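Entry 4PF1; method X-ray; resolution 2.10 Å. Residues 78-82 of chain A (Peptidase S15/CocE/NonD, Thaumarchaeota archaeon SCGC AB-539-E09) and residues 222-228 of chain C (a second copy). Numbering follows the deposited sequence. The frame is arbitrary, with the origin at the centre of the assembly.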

# COMPACT_ATOMS: atom_id res chain seq x y z
N PHE A 78 -2.78 21.21 12.47
CA PHE A 78 -4.05 21.09 11.79
C PHE A 78 -4.84 22.38 12.04
O PHE A 78 -4.69 22.98 13.10
CB PHE A 78 -4.83 19.85 12.27
CG PHE A 78 -4.14 18.55 11.90
CD1 PHE A 78 -4.27 18.02 10.62
CD2 PHE A 78 -3.30 17.91 12.80
CE1 PHE A 78 -3.59 16.84 10.27
CE2 PHE A 78 -2.63 16.74 12.45
CZ PHE A 78 -2.77 16.22 11.18
N ASN A 79 -5.63 22.84 11.05
CA ASN A 79 -6.44 24.05 11.20
C ASN A 79 -7.66 23.70 12.03
O ASN A 79 -8.74 23.44 11.48
CB ASN A 79 -6.81 24.63 9.83
CG ASN A 79 -7.37 26.03 9.88
OD1 ASN A 79 -7.36 26.71 10.91
ND2 ASN A 79 -7.84 26.50 8.74
N SER A 80 -7.48 23.62 13.36
CA SER A 80 -8.50 23.12 14.26
C SER A 80 -8.95 24.10 15.34
O SER A 80 -8.26 25.08 15.65
CB SER A 80 -7.98 21.84 14.93
OG SER A 80 -8.86 21.37 15.94
N SER A 81 -10.12 23.80 15.93
CA SER A 81 -10.73 24.53 17.04
C SER A 81 -10.27 23.93 18.37
O SER A 81 -10.58 24.47 19.44
CB SER A 81 -12.25 24.48 16.93
OG SER A 81 -12.72 23.14 16.88
N SER A 82 -9.51 22.82 18.30
CA SER A 82 -9.00 22.10 19.46
C SER A 82 -7.50 22.36 19.65
O SER A 82 -6.73 22.27 18.68
CB SER A 82 -9.26 20.60 19.31
OG SER A 82 -8.76 19.85 20.40
N ILE C 222 -6.59 33.28 5.29
CA ILE C 222 -7.46 32.72 6.32
C ILE C 222 -8.21 31.53 5.72
O ILE C 222 -8.96 31.69 4.76
CB ILE C 222 -8.42 33.81 6.91
CG1 ILE C 222 -7.62 34.97 7.56
CG2 ILE C 222 -9.42 33.19 7.91
CD1 ILE C 222 -8.45 36.23 7.98
N LYS C 223 -7.97 30.32 6.25
CA LYS C 223 -8.58 29.11 5.71
C LYS C 223 -9.56 28.47 6.70
O LYS C 223 -9.43 28.64 7.92
CB LYS C 223 -7.52 28.10 5.25
CG LYS C 223 -6.95 28.44 3.87
CD LYS C 223 -5.94 27.40 3.39
CE LYS C 223 -6.48 26.52 2.29
NZ LYS C 223 -6.51 27.23 0.97
N TRP C 224 -10.57 27.75 6.16
CA TRP C 224 -11.65 27.08 6.88
C TRP C 224 -11.11 26.13 7.95
O TRP C 224 -10.30 25.24 7.65
CB TRP C 224 -12.56 26.34 5.87
CG TRP C 224 -13.67 25.52 6.47
CD1 TRP C 224 -13.60 24.22 6.90
CD2 TRP C 224 -15.06 25.89 6.56
NE1 TRP C 224 -14.83 23.79 7.32
CE2 TRP C 224 -15.75 24.79 7.11
CE3 TRP C 224 -15.77 27.06 6.26
CZ2 TRP C 224 -17.13 24.82 7.36
CZ3 TRP C 224 -17.14 27.09 6.50
CH2 TRP C 224 -17.80 25.98 7.04
N TRP C 225 -11.51 26.36 9.21
CA TRP C 225 -11.10 25.54 10.35
C TRP C 225 -12.12 24.41 10.57
O TRP C 225 -13.26 24.51 10.12
CB TRP C 225 -10.92 26.40 11.63
CG TRP C 225 -12.11 27.21 12.01
CD1 TRP C 225 -12.37 28.50 11.67
CD2 TRP C 225 -13.21 26.78 12.82
NE1 TRP C 225 -13.57 28.91 12.21
CE2 TRP C 225 -14.11 27.87 12.92
CE3 TRP C 225 -13.54 25.58 13.48
CZ2 TRP C 225 -15.31 27.79 13.64
CZ3 TRP C 225 -14.72 25.50 14.19
CH2 TRP C 225 -15.59 26.60 14.27
N SER C 226 -11.69 23.35 11.26
CA SER C 226 -12.54 22.18 11.50
C SER C 226 -12.43 21.71 12.94
O SER C 226 -11.35 21.75 13.53
CB SER C 226 -12.15 21.05 10.55
OG SER C 226 -12.89 19.87 10.82
N GLY C 227 -13.55 21.24 13.49
CA GLY C 227 -13.61 20.69 14.83
C GLY C 227 -13.96 19.21 14.86
O GLY C 227 -14.08 18.62 15.93
N SER C 228 -14.12 18.60 13.66
CA SER C 228 -14.51 17.20 13.52
C SER C 228 -13.96 16.60 12.22
O SER C 228 -14.10 17.21 11.15
CB SER C 228 -16.03 17.07 13.57
OG SER C 228 -16.46 15.72 13.53

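Two extended loop segments from separate copies of the same protein meet here along a short run of backbone, and most of what joins them is main-chain polarity. The segments run in broadly the same direction, 43° apart, with Asn A79 beside Trp C225, Ser A80 beside Ser C226 and Ser A81 beside Gly C227. Neither belongs to a regular helix or strand, yet a single beta bridge links Ser A80 to Ser C226, whose CA atoms are 5.0 Å apart.

The backbone hydrogen bonds flank Ser A80. Ser C226 N donates to Asn A79 O at 3.0 Å with an N-H...O angle of 155°, and Ser A81 N donates to Ser C226 O at 3.4 Å, a weak bond. Ser C226 therefore uses both its amide and its carbonyl, reaching the residues before and after Ser A80, the pattern expected of a parallel bridge. Two CA-H...O contacts supplement these bonds: Trp C225 CA lies 3.4 Å from Asn A79 O, and Ser A80 CA lies 3.2 Å from Ser C226 O. Each carbonyl thus receives an amide and an alpha hydrogen together, as commonly happens when extended chains lie side by side.

One side chain adds a polar link of its own. Asn A79 points toward the other segment, and its t rotamer brings the amide to the chain C backbone, where ND2 donates a weak hydrogen bond to Lys C223 O at 2.8 Å. Trp C224 O is also near, 3.0 Å from ND2, but the angle is too poor for a hydrogen bond. Asparagine suits this position because a short side chain carries a donor to a carbonyl beyond the bridge, while its own main-chain oxygen serves the bridge itself. It has the largest area covered by the opposite segment, 89 Å² of the 290 Å² buried in total. Lys C223 contributes chiefly through its carbonyl; the end of its long side chain leads away, so its charge need not be buried here.

Packing contacts complete the join. Ser A81 also points toward chain C, and its CB meets the indole of Trp C225 obliquely, 3.8 Å from CZ3. The broad ring offers a nonpolar surface to this small side chain. Trp C225 CB also lies 3.6 Å from Asn A79 OD1. Ser A81 OG, in the p rotamer, rests 3.3 Å from Gly C227 CA. Here glycine matters: a CB built in ideal geometry would lie just 2.8 Å from that OG, a clash.

Two serines also brace their own segments. The CA-to-CB bond of Ser A80 points away overall, and its OG accepts a 2.8 Å hydrogen bond from Ser A82 N, tying down the chain just after the bridge. Ser C226 OG similarly accepts a weak bond from Ser C228 N at 3.3 Å. In both, a compact hydroxyl serves the local fold while the backbone faces the partner.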